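Local atomic coordinates of 2''-aminoglycoside nucleotidyltransferase (Klebsiella pneumoniae, PDB entry 4WQK), a protein that confers bacterial resistance to kanamycin, gentamicin and related aminoglycosides by transferring a nucleotide to their 2''-hydroxyl group in a magnesium-dependent reaction. Residues Leu24-Gly29 and Ile46-Pro51; Asp33-Arg38 and Asn124-Ile129. All blocks are in the same frame, centred on the assembly; numbering follows the deposited sequence.

Contact 1. Residues Leu24-Gly29 and Ile46-Pro51; sequences LWIGGG and IDLTFP. With MG (magnesium ion), chain B.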
# COMPACT_ATOMS: atom_id res chain seq x y z
N LEU A 24 -3.27 10.04 -1.88
CA LEU A 24 -2.30 9.04 -1.48
C LEU A 24 -3.10 7.81 -1.08
O LEU A 24 -4.16 7.95 -0.45
CB LEU A 24 -1.44 9.48 -0.29
CG LEU A 24 -0.54 10.72 -0.50
CD1 LEU A 24 0.05 11.08 0.87
CD2 LEU A 24 0.56 10.41 -1.51
N TRP A 25 -2.58 6.64 -1.43
CA TRP A 25 -3.25 5.38 -1.08
C TRP A 25 -2.44 4.64 -0.03
O TRP A 25 -1.24 4.43 -0.21
CB TRP A 25 -3.42 4.49 -2.31
CG TRP A 25 -4.44 5.04 -3.28
CD1 TRP A 25 -5.74 4.64 -3.40
CD2 TRP A 25 -4.23 6.08 -4.25
NE1 TRP A 25 -6.38 5.41 -4.37
CE2 TRP A 25 -5.48 6.30 -4.89
CE3 TRP A 25 -3.12 6.84 -4.63
CZ2 TRP A 25 -5.65 7.24 -5.92
CZ3 TRP A 25 -3.30 7.80 -5.64
CH2 TRP A 25 -4.55 7.98 -6.26
N ILE A 26 -3.09 4.27 1.05
CA ILE A 26 -2.45 3.32 1.97
C ILE A 26 -2.31 1.99 1.29
O ILE A 26 -3.25 1.51 0.64
CB ILE A 26 -3.27 3.18 3.27
CG1 ILE A 26 -3.60 4.56 3.86
CG2 ILE A 26 -2.60 2.22 4.29
CD1 ILE A 26 -2.40 5.29 4.24
N GLY A 27 -1.13 1.36 1.46
CA GLY A 27 -0.82 0.06 0.87
C GLY A 27 -0.51 -1.00 1.91
O GLY A 27 -0.55 -0.71 3.12
N GLY A 28 -0.23 -2.21 1.47
CA GLY A 28 0.31 -3.22 2.35
C GLY A 28 -0.58 -3.52 3.55
O GLY A 28 -1.80 -3.50 3.46
N GLY A 29 0.05 -3.84 4.68
CA GLY A 29 -0.65 -4.34 5.83
C GLY A 29 -1.62 -3.31 6.38
O GLY A 29 -2.72 -3.64 6.83
N ILE A 46 4.60 1.93 7.40
CA ILE A 46 3.42 2.40 6.72
C ILE A 46 3.73 2.41 5.22
O ILE A 46 4.66 3.08 4.82
CB ILE A 46 3.01 3.81 7.15
CG1 ILE A 46 2.70 3.84 8.65
CG2 ILE A 46 1.79 4.30 6.40
CD1 ILE A 46 2.90 5.21 9.23
N ASP A 47 2.96 1.68 4.43
CA ASP A 47 3.16 1.67 2.97
C ASP A 47 2.24 2.68 2.31
O ASP A 47 1.03 2.72 2.60
CB ASP A 47 2.92 0.29 2.40
CG ASP A 47 3.90 -0.74 3.00
OD1 ASP A 47 5.01 -0.90 2.49
OD2 ASP A 47 3.59 -1.36 4.02
N LEU A 48 2.81 3.48 1.41
CA LEU A 48 2.02 4.48 0.69
C LEU A 48 2.25 4.35 -0.78
O LEU A 48 3.38 4.11 -1.23
CB LEU A 48 2.42 5.92 1.09
CG LEU A 48 2.26 6.28 2.56
CD1 LEU A 48 2.91 7.63 2.87
CD2 LEU A 48 0.75 6.32 2.93
N THR A 49 1.18 4.57 -1.54
CA THR A 49 1.26 4.67 -2.99
C THR A 49 0.94 6.13 -3.35
O THR A 49 -0.05 6.68 -2.90
CB THR A 49 0.28 3.71 -3.65
OG1 THR A 49 0.60 2.35 -3.27
CG2 THR A 49 0.39 3.82 -5.16
N PHE A 50 1.79 6.73 -4.18
CA PHE A 50 1.68 8.18 -4.45
C PHE A 50 1.73 8.45 -5.97
O PHE A 50 2.36 7.69 -6.70
CB PHE A 50 2.81 8.97 -3.76
CG PHE A 50 4.19 8.61 -4.26
CD1 PHE A 50 4.94 7.53 -3.70
CD2 PHE A 50 4.78 9.33 -5.30
CE1 PHE A 50 6.20 7.18 -4.16
CE2 PHE A 50 6.04 8.98 -5.76
CZ PHE A 50 6.77 7.92 -5.20
N PRO A 51 1.13 9.57 -6.41
CA PRO A 51 1.27 9.93 -7.83
C PRO A 51 2.72 10.19 -8.21
O PRO A 51 3.37 11.10 -7.67
CB PRO A 51 0.42 11.21 -7.94
CG PRO A 51 -0.57 11.07 -6.84
CD PRO A 51 0.19 10.44 -5.69
MG MG B . 4.88 -2.44 5.16
O HOH W 1 1.13 -0.56 5.28
O HOH W 2 3.31 -4.16 4.46
O HOH W 3 5.19 -3.51 3.72
O HOH W 4 5.84 -3.82 6.23
O HOH W 5 3.12 -2.17 6.63

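Contact 2. Residues Asp33-Arg38 and Asn124-Ile129; sequences DARLGR and NSWEAI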
# COMPACT_ATOMS: atom_id res chain seq x y z
N ASP A 33 -5.87 -3.51 7.00
CA ASP A 33 -6.57 -3.09 8.23
C ASP A 33 -7.52 -1.95 7.94
O ASP A 33 -8.62 -1.93 8.52
CB ASP A 33 -5.56 -2.69 9.31
CG ASP A 33 -4.91 -3.90 9.98
OD1 ASP A 33 -5.10 -5.08 9.52
OD2 ASP A 33 -4.21 -3.69 11.00
N ALA A 34 -7.13 -1.05 7.03
CA ALA A 34 -8.02 0.07 6.68
C ALA A 34 -9.30 -0.45 6.00
O ALA A 34 -10.41 -0.02 6.33
CB ALA A 34 -7.28 1.04 5.84
N ARG A 35 -9.16 -1.37 5.03
CA ARG A 35 -10.34 -1.90 4.37
C ARG A 35 -11.21 -2.68 5.34
O ARG A 35 -12.46 -2.70 5.23
CB ARG A 35 -9.94 -2.82 3.20
CG ARG A 35 -9.46 -2.02 2.02
CD ARG A 35 -9.24 -2.86 0.76
NE ARG A 35 -8.94 -1.92 -0.30
CZ ARG A 35 -9.85 -1.31 -1.05
NH1 ARG A 35 -11.15 -1.60 -0.91
NH2 ARG A 35 -9.46 -0.42 -1.95
N LEU A 36 -10.58 -3.39 6.30
CA LEU A 36 -11.36 -4.11 7.29
C LEU A 36 -12.01 -3.18 8.35
O LEU A 36 -13.01 -3.53 8.98
CB LEU A 36 -10.51 -5.15 8.02
CG LEU A 36 -10.01 -6.20 7.04
CD1 LEU A 36 -9.05 -7.07 7.81
CD2 LEU A 36 -11.16 -7.06 6.54
N GLY A 37 -11.41 -2.01 8.52
CA GLY A 37 -11.83 -1.09 9.56
C GLY A 37 -11.45 -1.56 10.94
O GLY A 37 -12.14 -1.26 11.91
N ARG A 38 -10.37 -2.32 11.04
CA ARG A 38 -9.95 -2.89 12.31
C ARG A 38 -8.44 -3.06 12.28
O ARG A 38 -7.88 -3.60 11.32
CB ARG A 38 -10.63 -4.26 12.60
CG ARG A 38 -12.20 -4.34 12.52
CD ARG A 38 -12.94 -3.58 13.65
NE ARG A 38 -14.23 -4.14 14.07
CZ ARG A 38 -14.99 -3.56 15.01
NH1 ARG A 38 -14.55 -2.46 15.56
NH2 ARG A 38 -16.16 -4.10 15.45
N ASN A 124 -5.12 0.99 -1.55
CA ASN A 124 -5.01 0.18 -2.74
C ASN A 124 -6.07 -0.94 -2.70
O ASN A 124 -6.51 -1.36 -1.62
CB ASN A 124 -3.60 -0.40 -2.85
CG ASN A 124 -2.59 0.66 -3.15
OD1 ASN A 124 -1.63 0.86 -2.42
ND2 ASN A 124 -2.82 1.39 -4.25
N SER A 125 -6.44 -1.43 -3.86
CA SER A 125 -7.46 -2.47 -3.97
C SER A 125 -6.99 -3.81 -3.39
O SER A 125 -5.79 -4.07 -3.25
CB SER A 125 -7.82 -2.66 -5.43
OG SER A 125 -6.69 -3.22 -6.11
N TRP A 126 -7.96 -4.64 -3.01
CA TRP A 126 -7.61 -5.99 -2.58
C TRP A 126 -6.79 -6.69 -3.65
O TRP A 126 -5.83 -7.40 -3.30
CB TRP A 126 -8.86 -6.84 -2.28
CG TRP A 126 -9.60 -6.49 -1.03
CD1 TRP A 126 -10.90 -6.09 -0.94
CD2 TRP A 126 -9.12 -6.62 0.31
NE1 TRP A 126 -11.25 -5.93 0.38
CE2 TRP A 126 -10.17 -6.25 1.16
CE3 TRP A 126 -7.90 -6.99 0.88
CZ2 TRP A 126 -10.03 -6.25 2.57
CZ3 TRP A 126 -7.77 -7.00 2.25
CH2 TRP A 126 -8.81 -6.59 3.08
N GLU A 127 -7.14 -6.54 -4.92
CA GLU A 127 -6.38 -7.25 -5.97
C GLU A 127 -4.92 -6.78 -5.99
O GLU A 127 -4.02 -7.62 -6.16
CB GLU A 127 -7.06 -7.01 -7.33
CG GLU A 127 -8.39 -7.68 -7.46
CD GLU A 127 -9.59 -6.85 -6.88
OE1 GLU A 127 -9.47 -5.82 -6.14
OE2 GLU A 127 -10.73 -7.27 -7.17
N ALA A 128 -4.68 -5.48 -5.83
CA ALA A 128 -3.31 -4.97 -5.76
C ALA A 128 -2.56 -5.46 -4.55
O ALA A 128 -1.37 -5.78 -4.63
CB ALA A 128 -3.32 -3.41 -5.79
N ILE A 129 -3.25 -5.50 -3.41
CA ILE A 129 -2.65 -5.99 -2.17
C ILE A 129 -2.21 -7.44 -2.34
O ILE A 129 -1.06 -7.84 -2.02
CB ILE A 129 -3.66 -5.84 -1.01
CG1 ILE A 129 -3.89 -4.37 -0.72
CG2 ILE A 129 -3.21 -6.60 0.25
CD1 ILE A 129 -5.09 -4.12 0.22

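Contact 1. Residues Leu24-Gly29 and Ile46-Pro51
W25 and T49 face each other as a hydrogen-bonded pair where two antiparallel strands of the nucleotidyltransferase fold meet, 25-27 running against 46-51. Their backbones exchange two bonds: W25 N to T49 O at 2.9 Å, nearly straight at 176°, and T49 N to W25 O at 2.8 Å. A third bond, G27 N to D47 O, is less regular, its donor standing above the carbonyl plane. Beyond it water 1 continues the connection, donating to G27 O and accepting from D47 N.

Apolar side chains add further contacts. The I26 methyl CD1 meets L48 CD2 at 3.6 Å, branched side chains filling the buried non-hydrogen-bonded pair. L24 CD2 reaches F50 CB at 3.5 Å and lies near the P51 ring. F50 CG sits between its backbone N and carbonyl carbon (chi1 63°), which turns the phenyl away from L24, toward F77. The W25 indole carries an edge carbon, CE3, in plane to T49 O, while its NE1 bonds to P109 O.

At the D47 end, glycines give way to the metal site. G28 adopts positive phi (59°), and a beta carbon there would collide with D47 OD2. D45, D47 and D87 hold one magnesium ion; a second is held by D45, D47 and four waters, among them water 2, to which G29 N donates, and D47 OD2 binds this second ion at 2.0 Å.

Contact 2. Residues Asp33-Arg38 and Asn124-Ile129
The interface between the N- and C-terminal domains is bridged here by R35, near the end of helix 28-36, and W126, in the first turn of helix 126-139. The arginine stem is stretched out (chi2 -171°, chi3 174°), and it and the indole run in opposing directions. Its CD lies over one ring face, 3.6 Å from the centroid of the five-membered ring, a CH-pi contact, and CB meets CZ2 of W126 at 3.5 Å. Long aliphatic stem and broad ring thus suit each other, whereas the guanidinium, its plane 50° from the ring's, has gone on to the backbone. There NE donates to N124 O at 2.8 Å, with the oxygen close to the guanidinium plane, and NH2 adds a weak bond to the same oxygen. NH2 also pairs with E113, which probably balances the charge. S125 is the N-cap, its short hydroxyl OG accepting from A128 N at 3.0 Å. Helix 28-36 ends in a Schellman motif with positive-phi G37 as C-prime. L36 CG approaches the indole edge at CH2, and both side chains continue onto S159 of helix 147-160, while W126 and I129 also pack on I32 of helix 28-36.

From the N terminus the chain runs through helix 5-19 into strand 25-27 and helix 28-36, then returns along strand 46-51, so contact 1 closes a short loop of 16 residues, partly helical, within the N-terminal domain. Contact 2 starts inside that loop, at 33-38, but ends at 124-129, after all strands of the main sheet and the small hairpin 114-121; the two loops therefore cross. One spans strands of a single domain, the other joins the two domains whose cleft binds kanamycin. They share helix 28-36 and touch directly through N124: its OD1 probably hydrogen-bonds to T49 OG1, and its N to I26 O, linking the strand pair to the segment that leads into helix 126-139.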